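PDB 2R3S: uncharacterized protein, which is a putative O-methyltransferase that probably transfers a methyl group from S-adenosylmethionine to an oxygen of a substrate not yet identified. Local coordinates for residues L113-A116 and T122-S125; E127-L130 and P135-V138. All coordinates share one frame; numbering follows the deposited sequence.

Interaction 1. Residues L113-A116 and T122-S125; sequences LTAA and TAIS
Ala115 and Ala123 meet methyl to methyl: their CB atoms lie 3.5 Å apart, and each CB is directed at the opposite segment. Ala123 CB also comes 4.1 Å from the backbone N of Ala116, so this methyl rests against the helix backbone as well as against a side chain. Ala116 adds a looser touch, its CB standing 4.5 Å from Thr122 CA. No hydrogen bond crosses between the segments, and the 114 Å² they bury is held by van der Waals contact alone.

Thr122 can be followed outward from CB, which turns away from the helix. CG2 sits between the backbone N and the carbonyl carbon, while OG1 lies anti to the backbone N (chi1 -171°). There OG1 accepts from Ile124 N at 3.1 Å with an N-H...O angle of 158°, the bond that defines an ST turn, and is also hydrogen-bonded to Ala293 O. The turn thereby fixes the backbone that presents Ala123.

Helix 113-119 and the loop folding back on it both lean on helix 282-294, where Leu113 touches Leu289 and Ala293 while Ala116 touches Leu292. Towards the second subunit, Leu113 packs on Ala21 and Thr114 on Ala25 of that other chain.

Interaction 2. Residues E127-L130 and P135-V138; sequences EGTL and PVWV
Thr129 and Trp137 are joined by a hydrogen bond from indole NE1 to the backbone O of Thr129, 2.9 Å long and nearly straight at 166°. The oxygen lies at the edge of the indole, only 8° out of its plane, whereas the donor is tilted 25° from the carbonyl plane. Alongside this bond, Trp137 CZ2 packs 3.7 Å from Thr129 CB, the two side chains crossing at about a right angle. Trp137 CG sits anti to its own carbonyl carbon, a setting that carries the indole edge to the turn.

Val136 supplies the third piece: its CG1 reaches Thr129 CG2 at 4.0 Å and stands 3.6 Å above one face of the Trp137 indole, nearer its border than its middle. Thr129 OG1 is hydrogen-bonded to Thr294 O. Replacing Trp137 by an alanine would probably leave the Thr129 carbonyl without its indole donor and open a gap beside Thr129 CB.

The 3-10 segment 129-130 is thus tied to the beginning of helix 136-143. Trp137 also meets the His244 ring, with the planes steeply inclined, and touches Val200 of helix 198-211, placing the contact against the Rossmann-like fold characteristic of S-adenosylmethionine-dependent methyltransferases.

Interactions 1 and 2 follow in series along the chain, the first closing at Ser125 before the second opens at Glu127, and their centres are 15 Å apart. Both use the connection between helix 113-119 and helix 136-143: its early part folds back on the helix before it, its later part meets the helix after it. They touch directly where Thr122 CG2 packs 3.8 Å from Gly128 N. Both also lean on the end of helix 282-294 and the residues just beyond it. Interaction 1 is centred about 21 Å from the centre of the chain and interaction 2 about 13 Å, so the connection runs from beside the second subunit toward the interior of the chain.

Interaction 1. Residues L113-A116 and T122-S125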
ATOM      1  N   LEU A 113       0.839   8.113  10.498  1.00 35.30           N
ATOM      2  CA  LEU A 113      -0.542   7.940  10.854  1.00 31.35           C
ATOM      3  C   LEU A 113      -0.639   7.712  12.353  1.00 29.23           C
ATOM      4  O   LEU A 113      -1.633   8.095  12.961  1.00 30.33           O
ATOM      5  CB  LEU A 113      -1.130   6.786  10.055  1.00 30.85           C
ATOM      6  CG  LEU A 113      -2.625   6.651   9.870  1.00 33.79           C
ATOM      7  CD1 LEU A 113      -3.258   7.929   9.325  1.00 31.33           C
ATOM      8  CD2 LEU A 113      -2.865   5.458   8.938  1.00 28.49           C
ATOM      9  N   THR A 114       0.404   7.145  12.965  1.00 27.81           N
ATOM     10  CA  THR A 114       0.418   6.987  14.416  1.00 29.73           C
ATOM     11  C   THR A 114       0.238   8.327  15.103  1.00 29.41           C
ATOM     12  O   THR A 114      -0.540   8.431  16.044  1.00 33.22           O
ATOM     13  CB  THR A 114       1.689   6.329  14.940  1.00 31.67           C
ATOM     14  OG1 THR A 114       1.888   5.068  14.273  1.00 30.51           O
ATOM     15  CG2 THR A 114       1.570   6.097  16.451  1.00 28.78           C
ATOM     16  N   ALA A 115       0.951   9.343  14.610  1.00 28.35           N
ATOM     17  CA  ALA A 115       0.865  10.716  15.089  1.00 26.80           C
ATOM     18  C   ALA A 115      -0.548  11.258  14.974  1.00 27.16           C
ATOM     19  O   ALA A 115      -1.046  11.877  15.912  1.00 27.28           O
ATOM     20  CB  ALA A 115       1.837  11.621  14.316  1.00 21.74           C
ATOM     21  N   ALA A 116      -1.177  11.058  13.818  1.00 27.92           N
ATOM     22  CA  ALA A 116      -2.566  11.479  13.617  1.00 25.84           C
ATOM     23  C   ALA A 116      -3.555  10.785  14.538  1.00 26.32           C
ATOM     24  O   ALA A 116      -4.506  11.403  15.022  1.00 29.07           O
ATOM     25  CB  ALA A 116      -2.996  11.281  12.133  1.00 22.93           C
ATOM     26  N   THR A 122      -4.831  15.514  11.558  1.00 27.76           N
ATOM     27  CA  THR A 122      -3.609  15.509  10.767  1.00 29.78           C
ATOM     28  C   THR A 122      -2.385  15.973  11.572  1.00 31.28           C
ATOM     29  O   THR A 122      -2.440  16.964  12.269  1.00 34.05           O
ATOM     30  CB  THR A 122      -3.724  16.353   9.458  1.00 26.53           C
ATOM     31  OG1 THR A 122      -2.564  16.117   8.652  1.00 24.33           O
ATOM     32  CG2 THR A 122      -3.818  17.855   9.756  1.00 21.37           C
ATOM     33  N   ALA A 123      -1.306  15.204  11.457  1.00 34.95           N
ATOM     34  CA  ALA A 123       0.014  15.560  11.954  1.00 37.82           C
ATOM     35  C   ALA A 123       0.802  16.461  10.967  1.00 40.17           C
ATOM     36  O   ALA A 123       1.938  16.854  11.256  1.00 40.14           O
ATOM     37  CB  ALA A 123       0.804  14.286  12.214  1.00 36.50           C
ATOM     38  N   ILE A 124       0.216  16.754   9.806  1.00 41.09           N
ATOM     39  CA  ILE A 124       0.828  17.639   8.832  1.00 42.69           C
ATOM     40  C   ILE A 124       0.801  19.067   9.377  1.00 44.90           C
ATOM     41  O   ILE A 124      -0.215  19.530   9.944  1.00 45.00           O
ATOM     42  CB  ILE A 124       0.063  17.639   7.461  1.00 41.99           C
ATOM     43  CG1 ILE A 124       0.109  16.266   6.781  1.00 39.57           C
ATOM     44  CG2 ILE A 124       0.631  18.709   6.521  1.00 33.48           C
ATOM     45  CD1 ILE A 124      -0.949  16.103   5.578  1.00 42.54           C
ATOM     46  N   SER A 125       1.907  19.777   9.158  1.00 46.85           N
ATOM     47  CA  SER A 125       2.027  21.154   9.628  1.00 50.43           C
ATOM     48  C   SER A 125       0.797  21.953   9.228  1.00 51.80           C
ATOM     49  O   SER A 125       0.241  21.783   8.133  1.00 50.65           O
ATOM     50  CB  SER A 125       3.310  21.858   9.106  1.00 49.55           C
TER

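Interaction 2. Residues E127-L130 and P135-V138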
ATOM      1  N   GLU A 127      -2.824  23.146   8.998  1.00 50.88           N
ATOM      2  CA  GLU A 127      -4.122  22.564   8.947  1.00 46.43           C
ATOM      3  C   GLU A 127      -4.160  21.583   7.806  1.00 40.05           C
ATOM      4  O   GLU A 127      -5.174  21.476   7.138  1.00 38.12           O
ATOM      5  CB  GLU A 127      -5.101  23.675   8.696  1.00 47.85           C
ATOM      6  CG  GLU A 127      -5.094  24.734   9.776  1.00 56.16           C
ATOM      7  CD  GLU A 127      -6.167  25.762   9.514  1.00 64.20           C
ATOM      8  OE1 GLU A 127      -6.051  26.516   8.504  1.00 56.72           O
ATOM      9  OE2 GLU A 127      -7.141  25.771  10.302  1.00 65.50           O
ATOM     10  N   GLY A 128      -3.040  20.892   7.592  1.00 34.08           N
ATOM     11  CA  GLY A 128      -2.875  19.971   6.493  1.00 33.38           C
ATOM     12  C   GLY A 128      -3.259  20.618   5.174  1.00 32.82           C
ATOM     13  O   GLY A 128      -2.788  21.694   4.829  1.00 31.41           O
ATOM     14  N   THR A 129      -4.175  19.974   4.468  1.00 34.70           N
ATOM     15  CA  THR A 129      -4.582  20.405   3.144  1.00 34.64           C
ATOM     16  C   THR A 129      -5.561  21.557   3.186  1.00 35.63           C
ATOM     17  O   THR A 129      -5.945  22.069   2.139  1.00 34.52           O
ATOM     18  CB  THR A 129      -5.254  19.238   2.373  1.00 36.81           C
ATOM     19  OG1 THR A 129      -6.374  18.755   3.135  1.00 31.45           O
ATOM     20  CG2 THR A 129      -4.263  18.126   2.084  1.00 28.11           C
ATOM     21  N   LEU A 130      -5.969  21.974   4.387  1.00 37.98           N
ATOM     22  CA  LEU A 130      -6.938  23.060   4.553  1.00 38.64           C
ATOM     23  C   LEU A 130      -6.288  24.448   4.692  1.00 39.91           C
ATOM     24  O   LEU A 130      -6.998  25.434   4.844  1.00 42.22           O
ATOM     25  CB  LEU A 130      -7.871  22.756   5.738  1.00 36.68           C
ATOM     26  CG  LEU A 130      -8.593  21.387   5.650  1.00 38.55           C
ATOM     27  CD1 LEU A 130      -9.819  21.346   6.530  1.00 31.57           C
ATOM     28  CD2 LEU A 130      -8.984  20.986   4.182  1.00 35.72           C
ATOM     29  N   PRO A 135      -1.784  24.251  -2.798  1.00 34.23           N
ATOM     30  CA  PRO A 135      -1.681  23.889  -4.219  1.00 31.21           C
ATOM     31  C   PRO A 135      -2.150  22.475  -4.579  1.00 32.07           C
ATOM     32  O   PRO A 135      -2.319  22.172  -5.755  1.00 32.07           O
ATOM     33  CB  PRO A 135      -0.189  24.056  -4.510  1.00 30.08           C
ATOM     34  CG  PRO A 135       0.474  23.819  -3.199  1.00 32.40           C
ATOM     35  CD  PRO A 135      -0.451  24.418  -2.178  1.00 34.05           C
ATOM     36  N   VAL A 136      -2.362  21.616  -3.586  1.00 32.16           N
ATOM     37  CA  VAL A 136      -2.868  20.276  -3.840  1.00 31.34           C
ATOM     38  C   VAL A 136      -4.255  20.319  -4.526  1.00 29.60           C
ATOM     39  O   VAL A 136      -4.623  19.376  -5.213  1.00 32.72           O
ATOM     40  CB  VAL A 136      -2.842  19.381  -2.562  1.00 28.97           C
ATOM     41  CG1 VAL A 136      -4.042  19.658  -1.618  1.00 29.86           C
ATOM     42  CG2 VAL A 136      -2.732  17.911  -2.957  1.00 27.02           C
ATOM     43  N   TRP A 137      -4.969  21.433  -4.393  1.00 30.25           N
ATOM     44  CA  TRP A 137      -6.312  21.575  -4.967  1.00 29.70           C
ATOM     45  C   TRP A 137      -6.283  21.991  -6.421  1.00 32.03           C
ATOM     46  O   TRP A 137      -7.222  21.684  -7.161  1.00 30.97           O
ATOM     47  CB  TRP A 137      -7.209  22.460  -4.077  1.00 29.54           C
ATOM     48  CG  TRP A 137      -7.275  21.863  -2.697  1.00 27.85           C
ATOM     49  CD1 TRP A 137      -6.868  22.449  -1.527  1.00 33.09           C
ATOM     50  CD2 TRP A 137      -7.700  20.523  -2.341  1.00 27.46           C
ATOM     51  NE1 TRP A 137      -7.008  21.570  -0.483  1.00 22.64           N
ATOM     52  CE2 TRP A 137      -7.502  20.380  -0.950  1.00 30.85           C
ATOM     53  CE3 TRP A 137      -8.231  19.439  -3.062  1.00 31.41           C
ATOM     54  CZ2 TRP A 137      -7.815  19.201  -0.267  1.00 32.26           C
ATOM     55  CZ3 TRP A 137      -8.537  18.259  -2.376  1.00 29.68           C
ATOM     56  CH2 TRP A 137      -8.322  18.152  -1.003  1.00 30.15           C
ATOM     57  N   VAL A 138      -5.170  22.591  -6.861  1.00 33.71           N
ATOM     58  CA  VAL A 138      -4.917  22.769  -8.290  1.00 31.19           C
ATOM     59  C   VAL A 138      -4.637  21.407  -8.914  1.00 29.58           C
ATOM     60  O   VAL A 138      -5.189  21.099  -9.968  1.00 29.04           O
ATOM     61  CB  VAL A 138      -3.783  23.788  -8.556  1.00 34.72           C
ATOM     62  CG1 VAL A 138      -3.512  23.991 -10.087  1.00 27.85           C
ATOM     63  CG2 VAL A 138      -4.122  25.103  -7.883  1.00 31.69           C
TER